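Local coordinates for protein Exo-poly-alpha-D-galacturonosidase (Thermotoga maritima, PDB 3JUR) that probably hydrolyses the galacturonic acid chains of pectin from their ends, as an exopolygalacturonase of glycoside hydrolase family 28, at residues Gly240-Tyr248 and Gly277-Val285; His296-Met305 and Tyr319-Thr330. One frame throughout, in Å; residues are numbered along the deposited sequence.

Contact 1: residues Gly240-Tyr248 and Gly277-Val285; sequences GIDPESCKY and GVPSEYILV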
loop_
_atom_site.group_PDB
_atom_site.type_symbol
_atom_site.label_atom_id
_atom_site.label_comp_id
_atom_site.label_asym_id
_atom_site.label_seq_id
_atom_site.Cartn_x
_atom_site.Cartn_y
_atom_site.Cartn_z
ATOM N N GLY D 240 12.263 -16.081 31.673
ATOM C CA GLY D 240 11.446 -17.298 31.702
ATOM C C GLY D 240 12.301 -18.542 31.561
ATOM O O GLY D 240 12.453 -19.325 32.506
ATOM N N ILE D 241 12.864 -18.725 30.372
ATOM C CA ILE D 241 13.735 -19.858 30.093
ATOM C C ILE D 241 15.037 -19.376 29.444
ATOM O O ILE D 241 15.004 -18.696 28.402
ATOM C CB ILE D 241 13.050 -20.922 29.195
ATOM C CG1 ILE D 241 11.730 -21.398 29.823
ATOM C CG2 ILE D 241 13.996 -22.103 28.960
ATOM C CD1 ILE D 241 10.871 -22.247 28.903
ATOM N N ASP D 242 16.160 -19.749 30.072
ATOM C CA ASP D 242 17.509 -19.395 29.629
ATOM C C ASP D 242 18.357 -20.611 29.252
ATOM O O ASP D 242 19.157 -21.072 30.068
ATOM C CB ASP D 242 18.255 -18.650 30.734
ATOM C CG ASP D 242 17.539 -17.419 31.193
ATOM O OD1 ASP D 242 18.020 -16.318 30.849
ATOM O OD2 ASP D 242 16.508 -17.549 31.898
ATOM N N PRO D 243 18.195 -21.142 28.027
ATOM C CA PRO D 243 19.083 -22.234 27.617
ATOM C C PRO D 243 20.517 -21.715 27.446
ATOM O O PRO D 243 20.779 -20.892 26.546
ATOM C CB PRO D 243 18.514 -22.663 26.251
ATOM C CG PRO D 243 17.138 -22.086 26.198
ATOM C CD PRO D 243 17.208 -20.817 26.984
ATOM N N GLU D 244 21.426 -22.184 28.301
ATOM C CA GLU D 244 22.804 -21.710 28.295
ATOM C C GLU D 244 23.807 -22.824 27.991
ATOM O O GLU D 244 23.979 -23.745 28.791
ATOM C CB GLU D 244 23.143 -20.990 29.612
ATOM C CG GLU D 244 24.508 -20.318 29.591
ATOM C CD GLU D 244 24.653 -19.166 30.569
ATOM O OE1 GLU D 244 25.553 -18.333 30.325
ATOM O OE2 GLU D 244 23.893 -19.078 31.572
ATOM N N SER D 245 24.470 -22.705 26.838
ATOM C CA SER D 245 25.357 -23.740 26.273
ATOM C C SER D 245 24.680 -25.115 26.180
ATOM O O SER D 245 25.307 -26.145 26.428
ATOM C CB SER D 245 26.693 -23.823 27.024
ATOM O OG SER D 245 27.497 -22.687 26.780
ATOM N N CYS D 246 23.399 -25.109 25.826
ATOM C CA CYS D 246 22.615 -26.334 25.680
ATOM C C CYS D 246 22.521 -26.781 24.229
ATOM O O CYS D 246 22.604 -25.963 23.310
ATOM C CB CYS D 246 21.215 -26.144 26.262
ATOM S SG CYS D 246 21.237 -25.996 28.049
ATOM N N LYS D 247 22.346 -28.083 24.038
ATOM C CA LYS D 247 22.262 -28.685 22.709
ATOM C C LYS D 247 21.051 -29.623 22.639
ATOM O O LYS D 247 20.862 -30.453 23.526
ATOM C CB LYS D 247 23.552 -29.460 22.398
ATOM C CG LYS D 247 23.680 -29.908 20.947
ATOM C CD LYS D 247 25.006 -30.616 20.673
ATOM C CE LYS D 247 25.072 -31.108 19.231
ATOM N NZ LYS D 247 26.399 -31.686 18.857
ATOM N N TYR D 248 20.255 -29.491 21.578
ATOM C CA TYR D 248 19.032 -30.284 21.372
ATOM C C TYR D 248 18.013 -30.033 22.470
ATOM O O TYR D 248 17.937 -30.770 23.465
ATOM C CB TYR D 248 19.320 -31.789 21.242
ATOM C CG TYR D 248 20.245 -32.153 20.113
ATOM C CD1 TYR D 248 19.923 -31.841 18.797
ATOM C CD2 TYR D 248 21.433 -32.846 20.357
ATOM C CE1 TYR D 248 20.774 -32.184 17.746
ATOM C CE2 TYR D 248 22.287 -33.199 19.315
ATOM C CZ TYR D 248 21.953 -32.858 18.013
ATOM O OH TYR D 248 22.789 -33.192 16.974
ATOM N N GLY D 277 33.772 -22.457 25.860
ATOM C CA GLY D 277 33.655 -22.578 24.405
ATOM C C GLY D 277 32.612 -23.558 23.892
ATOM O O GLY D 277 32.851 -24.249 22.907
ATOM N N VAL D 278 31.463 -23.627 24.562
ATOM C CA VAL D 278 30.375 -24.508 24.138
ATOM C C VAL D 278 29.176 -23.660 23.723
ATOM O O VAL D 278 28.684 -22.858 24.514
ATOM C CB VAL D 278 29.968 -25.530 25.239
ATOM C CG1 VAL D 278 28.744 -26.334 24.804
ATOM C CG2 VAL D 278 31.129 -26.473 25.560
ATOM N N PRO D 279 28.717 -23.819 22.469
ATOM C CA PRO D 279 27.598 -22.999 22.010
ATOM C C PRO D 279 26.260 -23.557 22.469
ATOM O O PRO D 279 26.178 -24.731 22.807
ATOM C CB PRO D 279 27.710 -23.077 20.483
ATOM C CG PRO D 279 28.401 -24.373 20.207
ATOM C CD PRO D 279 29.225 -24.723 21.417
ATOM N N SER D 280 25.228 -22.714 22.515
ATOM C CA SER D 280 23.860 -23.214 22.491
ATOM C C SER D 280 23.522 -23.444 21.026
ATOM O O SER D 280 23.781 -22.578 20.183
ATOM C CB SER D 280 22.873 -22.218 23.098
ATOM O OG SER D 280 22.637 -22.476 24.471
ATOM N N GLU D 281 22.963 -24.611 20.723
ATOM C CA GLU D 281 22.679 -24.984 19.342
ATOM C C GLU D 281 21.585 -26.043 19.253
ATOM O O GLU D 281 21.417 -26.861 20.163
ATOM C CB GLU D 281 23.955 -25.448 18.618
ATOM C CG GLU D 281 24.645 -26.640 19.257
ATOM C CD GLU D 281 25.871 -27.107 18.490
ATOM O OE1 GLU D 281 26.677 -27.877 19.080
ATOM O OE2 GLU D 281 26.021 -26.717 17.309
ATOM N N TYR D 282 20.844 -26.012 18.147
ATOM C CA TYR D 282 19.743 -26.935 17.904
ATOM C C TYR D 282 18.668 -26.792 18.977
ATOM O O TYR D 282 18.375 -27.727 19.725
ATOM C CB TYR D 282 20.259 -28.376 17.776
ATOM C CG TYR D 282 21.094 -28.615 16.537
ATOM C CD1 TYR D 282 20.557 -28.412 15.265
ATOM C CD2 TYR D 282 22.413 -29.071 16.629
ATOM C CE1 TYR D 282 21.313 -28.638 14.112
ATOM C CE2 TYR D 282 23.177 -29.307 15.476
ATOM C CZ TYR D 282 22.612 -29.078 14.226
ATOM O OH TYR D 282 23.342 -29.303 13.081
ATOM N N ILE D 283 18.122 -25.581 19.059
ATOM C CA ILE D 283 17.057 -25.229 19.993
ATOM C C ILE D 283 15.803 -24.931 19.181
ATOM O O ILE D 283 15.826 -24.093 18.268
ATOM C CB ILE D 283 17.393 -23.963 20.852
ATOM C CG1 ILE D 283 18.855 -23.947 21.352
ATOM C CG2 ILE D 283 16.385 -23.800 22.006
ATOM C CD1 ILE D 283 19.227 -25.040 22.328
ATOM N N LEU D 284 14.721 -25.630 19.514
ATOM C CA LEU D 284 13.443 -25.461 18.849
ATOM C C LEU D 284 12.451 -24.839 19.828
ATOM O O LEU D 284 12.219 -25.375 20.912
ATOM C CB LEU D 284 12.929 -26.807 18.309
ATOM C CG LEU D 284 11.584 -26.843 17.579
ATOM C CD1 LEU D 284 11.611 -25.963 16.315
ATOM C CD2 LEU D 284 11.233 -28.274 17.225
ATOM N N VAL D 285 11.900 -23.689 19.447
ATOM C CA VAL D 285 10.921 -22.963 20.259
ATOM C C VAL D 285 9.642 -22.831 19.426
ATOM O O VAL D 285 9.618 -22.082 18.445
ATOM C CB VAL D 285 11.462 -21.562 20.644
ATOM C CG1 VAL D 285 10.473 -20.793 21.544
ATOM C CG2 VAL D 285 12.827 -21.692 21.326
#
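Pro243 meets Ser280 where two successive coils of the parallel beta-helix, the fold of glycoside hydrolase family 28, lie against each other. The loop 240-248 runs in the same direction as the start of strand 280-291. The backbone O of Pro243 faces Ser280 OG, 3.2 Å away.

Ser245 comes next. Its OG lies beside its own backbone N, which turns the hydroxyl to Val278. Ser245 OG donates a short 2.6 Å hydrogen bond to Val278 O and approaches tilted 32° from the carbonyl plane. Val278 CG1 packs on Ser245 CB.

Cys246 has polar links through its backbone N and O. Its N donates to Ser280 OG at 3.1 Å, and the same hydroxyl is hydrogen-bonded to Lys266 O. Its carbonyl O accepts from Glu281 N at 2.9 Å. Ile283 CD1 covers that carbonyl.

Lys247 pairs with Glu281 in a parallel beta bridge. CG of Lys247 is anti to its backbone N (chi1 -169°), and the chain stays extended beyond it. The lysine therefore runs alongside the glutamate, both pointing the same way. Lys247 CG packs on Glu281 CG, and CD and CE lie by Glu281 OE1; the salt bridge from Lys247 NZ to Glu281 OE1 is long, at 3.8 Å. The other carboxylate oxygen, Glu281 OE2, has its own salt bridge to Arg310.

Tyr248 ends the loop at a corner of the coil, and its N donates to Glu281 O at 3.2 Å. Tyr248 and Tyr282 both have positive phi, consistent with equivalent places in successive coils. Helix 6-16 lies against this pair, and its Glu13 binds Tyr248 OH. The two rings are nearly parallel, 11° apart, but slid so far that they barely overlap. The closer touch is Tyr248 CD1 on Tyr282 CB, at 3.6 Å.

Contact 2: residues His296-Met305 and Tyr319-Thr330; sequences HGGLVIGSEM and YMNVERALRLKT
CG anti to the carbonyl carbon in both His296 (chi1 -68°) and Glu323 (chi1 -72°) sends the two side chains out side by side. Glu323 OE1 lies over one face of the imidazole, 3.8 Å from His296 CD2, and the carboxylate plane is 10° from the ring. Arg324 NH1 grips two oxygens: His296 O at 2.7 Å, in its guanidinium plane, and Glu323 OE1 at 2.9 Å, through the anti lone pair. Its NE has a salt bridge to Glu354.

Arg327 is layered between Arg324 NH1 on one guanidinium face and Lys329 CD on the other. A water joins Arg327 NH1 to His296 ND1. Asp261 forms salt bridges with both Arg327 NH1 and Lys329 NZ, so the basic groups share an anion.

Strands 299-301 and 327-329 pair in parallel through regular backbone bonds. Leu299 on Leu326 and Ile301 on Leu328 cover the face opposite to Val300 and Arg327. Gly298 CA packs 3.4 Å from Tyr319 CE1. Past the strand, a cis peptide precedes Ser303, and the Met305 side chain crosses that of Thr330 at about a right angle, with SD touching Thr330 OG1.

His296-Gly297 and Arg327-Lys329 match the histidine-glycine and arginine-x-lysine signatures of family 28, consistent with a place in the substrate cleft of the beta-helix.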
loop_
_atom_site.group_PDB
_atom_site.type_symbol
_atom_site.label_atom_id
_atom_site.label_comp_id
_atom_site.label_asym_id
_atom_site.label_seq_id
_atom_site.Cartn_x
_atom_site.Cartn_y
_atom_site.Cartn_z
ATOM N N HIS D 296 10.829 -8.233 28.048
ATOM C CA HIS D 296 11.817 -7.469 27.276
ATOM C C HIS D 296 12.066 -8.039 25.877
ATOM O O HIS D 296 12.786 -7.436 25.070
ATOM C CB HIS D 296 13.137 -7.409 28.047
ATOM C CG HIS D 296 13.073 -6.595 29.304
ATOM N ND1 HIS D 296 14.203 -6.112 29.929
ATOM C CD2 HIS D 296 12.023 -6.170 30.047
ATOM C CE1 HIS D 296 13.850 -5.432 31.008
ATOM N NE2 HIS D 296 12.532 -5.450 31.099
ATOM N N GLY D 297 11.492 -9.208 25.602
ATOM C CA GLY D 297 11.657 -9.871 24.321
ATOM C C GLY D 297 11.000 -11.242 24.291
ATOM O O GLY D 297 10.990 -11.963 25.293
ATOM N N GLY D 298 10.448 -11.600 23.138
ATOM C CA GLY D 298 9.784 -12.889 22.971
ATOM C C GLY D 298 10.796 -14.001 22.760
ATOM O O GLY D 298 10.844 -14.964 23.531
ATOM N N LEU D 299 11.584 -13.868 21.694
ATOM C CA LEU D 299 12.732 -14.733 21.448
ATOM C C LEU D 299 13.991 -13.887 21.449
ATOM O O LEU D 299 14.146 -12.984 20.617
ATOM C CB LEU D 299 12.619 -15.487 20.119
ATOM C CG LEU D 299 13.786 -16.489 20.011
ATOM C CD1 LEU D 299 13.476 -17.821 20.744
ATOM C CD2 LEU D 299 14.223 -16.729 18.600
ATOM N N VAL D 300 14.897 -14.192 22.376
ATOM C CA VAL D 300 16.078 -13.373 22.592
ATOM C C VAL D 300 17.352 -14.210 22.472
ATOM O O VAL D 300 17.396 -15.360 22.922
ATOM C CB VAL D 300 16.001 -12.649 23.960
ATOM C CG1 VAL D 300 17.154 -11.657 24.143
ATOM C CG2 VAL D 300 14.687 -11.915 24.088
ATOM N N ILE D 301 18.370 -13.648 21.824
ATOM C CA ILE D 301 19.699 -14.260 21.815
ATOM C C ILE D 301 20.669 -13.284 22.494
ATOM O O ILE D 301 20.688 -12.093 22.158
ATOM C CB ILE D 301 20.218 -14.619 20.375
ATOM C CG1 ILE D 301 19.125 -15.207 19.458
ATOM C CG2 ILE D 301 21.429 -15.548 20.460
ATOM C CD1 ILE D 301 18.589 -16.572 19.856
ATOM N N GLY D 302 21.447 -13.782 23.460
ATOM C CA GLY D 302 22.440 -12.966 24.168
ATOM C C GLY D 302 21.934 -12.355 25.468
ATOM O O GLY D 302 20.836 -12.684 25.919
ATOM N N SER D 303 22.699 -11.448 26.075
ATOM C CA SER D 303 23.961 -10.931 25.526
ATOM C C SER D 303 25.146 -11.852 25.805
ATOM O O SER D 303 26.223 -11.685 25.232
ATOM C CB SER D 303 24.262 -9.560 26.117
ATOM O OG SER D 303 24.711 -9.683 27.461
ATOM N N GLU D 304 24.946 -12.806 26.708
ATOM C CA GLU D 304 25.992 -13.754 27.045
ATOM C C GLU D 304 25.992 -14.860 25.993
ATOM O O GLU D 304 25.433 -15.926 26.204
ATOM C CB GLU D 304 25.787 -14.318 28.451
ATOM C CG GLU D 304 25.689 -13.249 29.552
ATOM C CD GLU D 304 24.254 -12.876 29.916
ATOM O OE1 GLU D 304 23.361 -12.922 29.041
ATOM O OE2 GLU D 304 24.017 -12.535 31.090
ATOM N N MET D 305 26.624 -14.586 24.855
ATOM C CA MET D 305 26.665 -15.537 23.750
ATOM C C MET D 305 28.107 -15.804 23.302
ATOM O O MET D 305 28.350 -16.190 22.153
ATOM C CB MET D 305 25.787 -15.050 22.579
ATOM C CG MET D 305 25.878 -13.547 22.271
ATOM S SD MET D 305 27.571 -12.948 22.077
ATOM C CE MET D 305 27.863 -13.390 20.369
ATOM N N TYR D 319 3.199 -13.693 20.440
ATOM C CA TYR D 319 3.733 -12.722 21.398
ATOM C C TYR D 319 2.784 -11.540 21.497
ATOM O O TYR D 319 2.418 -10.948 20.486
ATOM C CB TYR D 319 5.117 -12.249 20.948
ATOM C CG TYR D 319 6.090 -13.390 20.695
ATOM C CD1 TYR D 319 6.698 -14.062 21.751
ATOM C CD2 TYR D 319 6.377 -13.804 19.407
ATOM C CE1 TYR D 319 7.594 -15.114 21.522
ATOM C CE2 TYR D 319 7.273 -14.846 19.164
ATOM C CZ TYR D 319 7.875 -15.490 20.228
ATOM O OH TYR D 319 8.745 -16.519 19.982
ATOM N N MET D 320 2.361 -11.213 22.711
ATOM C CA MET D 320 1.401 -10.135 22.913
ATOM C C MET D 320 1.894 -9.150 23.966
ATOM O O MET D 320 2.271 -9.561 25.062
ATOM C CB MET D 320 0.047 -10.695 23.341
ATOM C CG MET D 320 -0.708 -11.429 22.239
ATOM S SD MET D 320 -2.395 -11.899 22.714
ATOM C CE MET D 320 -2.965 -10.436 23.558
ATOM N N ASN D 321 1.880 -7.862 23.610
ATOM C CA ASN D 321 2.191 -6.734 24.514
ATOM C C ASN D 321 3.676 -6.606 24.872
ATOM O O ASN D 321 4.058 -5.721 25.648
ATOM C CB ASN D 321 1.329 -6.754 25.794
ATOM C CG ASN D 321 -0.166 -6.920 25.513
ATOM O OD1 ASN D 321 -0.700 -6.368 24.562
ATOM N ND2 ASN D 321 -0.844 -7.683 26.365
ATOM N N VAL D 322 4.500 -7.475 24.289
ATOM C CA VAL D 322 5.931 -7.561 24.605
ATOM C C VAL D 322 6.706 -6.346 24.112
ATOM O O VAL D 322 6.259 -5.637 23.205
ATOM C CB VAL D 322 6.571 -8.861 24.042
ATOM C CG1 VAL D 322 5.830 -10.092 24.571
ATOM C CG2 VAL D 322 6.602 -8.858 22.494
ATOM N N GLU D 323 7.870 -6.097 24.707
ATOM C CA GLU D 323 8.686 -4.971 24.266
ATOM C C GLU D 323 9.259 -5.222 22.881
ATOM O O GLU D 323 9.326 -4.300 22.057
ATOM C CB GLU D 323 9.816 -4.678 25.255
ATOM C CG GLU D 323 9.347 -4.049 26.563
ATOM C CD GLU D 323 10.503 -3.671 27.484
ATOM O OE1 GLU D 323 11.675 -3.865 27.096
ATOM O OE2 GLU D 323 10.238 -3.168 28.600
ATOM N N ARG D 324 9.684 -6.468 22.652
ATOM C CA ARG D 324 10.336 -6.887 21.416
ATOM C C ARG D 324 9.948 -8.317 21.089
ATOM O O ARG D 324 9.808 -9.160 21.989
ATOM C CB ARG D 324 11.868 -6.808 21.546
ATOM C CG ARG D 324 12.380 -5.424 21.894
ATOM C CD ARG D 324 13.853 -5.371 22.273
ATOM N NE ARG D 324 14.083 -4.082 22.927
ATOM C CZ ARG D 324 13.882 -3.845 24.219
ATOM N NH1 ARG D 324 13.499 -4.832 25.036
ATOM N NH2 ARG D 324 14.079 -2.625 24.696
ATOM N N ALA D 325 9.799 -8.606 19.804
ATOM C CA ALA D 325 9.473 -9.961 19.381
ATOM C C ALA D 325 10.743 -10.798 19.256
ATOM O O ALA D 325 10.846 -11.878 19.847
ATOM C CB ALA D 325 8.683 -9.952 18.074
ATOM N N LEU D 326 11.703 -10.281 18.487
ATOM C CA LEU D 326 12.985 -10.937 18.256
ATOM C C LEU D 326 14.089 -9.948 18.620
ATOM O O LEU D 326 14.106 -8.812 18.135
ATOM C CB LEU D 326 13.131 -11.375 16.789
ATOM C CG LEU D 326 14.481 -11.970 16.335
ATOM C CD1 LEU D 326 14.818 -13.301 17.051
ATOM C CD2 LEU D 326 14.536 -12.167 14.827
ATOM N N ARG D 327 15.014 -10.398 19.459
ATOM C CA ARG D 327 16.068 -9.546 19.988
ATOM C C ARG D 327 17.409 -10.284 19.993
ATOM O O ARG D 327 17.527 -11.335 20.611
ATOM C CB ARG D 327 15.680 -9.131 21.408
ATOM C CG ARG D 327 16.546 -8.055 22.038
ATOM C CD ARG D 327 16.133 -7.860 23.490
ATOM N NE ARG D 327 16.644 -6.599 24.022
ATOM C CZ ARG D 327 16.642 -6.282 25.312
ATOM N NH1 ARG D 327 16.153 -7.130 26.211
ATOM N NH2 ARG D 327 17.134 -5.114 25.701
ATOM N N LEU D 328 18.402 -9.740 19.287
ATOM C CA LEU D 328 19.787 -10.215 19.381
ATOM C C LEU D 328 20.668 -9.133 20.025
ATOM O O LEU D 328 20.689 -7.983 19.569
ATOM C CB LEU D 328 20.334 -10.642 18.008
ATOM C CG LEU D 328 19.875 -11.984 17.401
ATOM C CD1 LEU D 328 18.391 -12.002 17.046
ATOM C CD2 LEU D 328 20.693 -12.339 16.176
ATOM N N LYS D 329 21.362 -9.506 21.106
ATOM C CA LYS D 329 22.198 -8.581 21.884
ATOM C C LYS D 329 23.617 -9.115 22.015
ATOM O O LYS D 329 23.817 -10.278 22.375
ATOM C CB LYS D 329 21.683 -8.421 23.321
ATOM C CG LYS D 329 20.197 -8.355 23.510
ATOM C CD LYS D 329 19.850 -8.123 24.976
ATOM C CE LYS D 329 19.735 -9.435 25.747
ATOM N NZ LYS D 329 19.111 -9.220 27.090
ATOM N N THR D 330 24.596 -8.249 21.769
ATOM C CA THR D 330 26.007 -8.574 21.955
ATOM C C THR D 330 26.823 -7.279 21.952
ATOM O O THR D 330 26.270 -6.197 21.744
ATOM C CB THR D 330 26.524 -9.537 20.860
ATOM O OG1 THR D 330 27.873 -9.933 21.153
ATOM C CG2 THR D 330 26.460 -8.871 19.471
HETATM O O HOH W 1 16.670 -7.183 29.046
HETATM O O HOH W 2 10.075 -17.253 22.176
HETATM O O HOH W 3 22.049 -10.047 28.679
#

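How the contacts relate
From the N terminus, contact 1 comes first. It closes a loop of 28 residues, between Tyr248 and Gly277, that carries strands 249-252, 255-258 and 263-265 and helix 270-276. The chain then runs along strand 280-291 to His296, where contact 2 opens. This one closes a shorter loop of 13 residues, holding most of strand 309-320. The two are in series, neither nested nor crossed. Each ties one coil of the beta-helix to the next, and strands 280-291 and 309-320 are neighbours. The contacts also touch in the interior of the beta-helix, where Val285 CG2 packs 4.0 Å from Leu299 CD1. Their centres are about 15 Å apart.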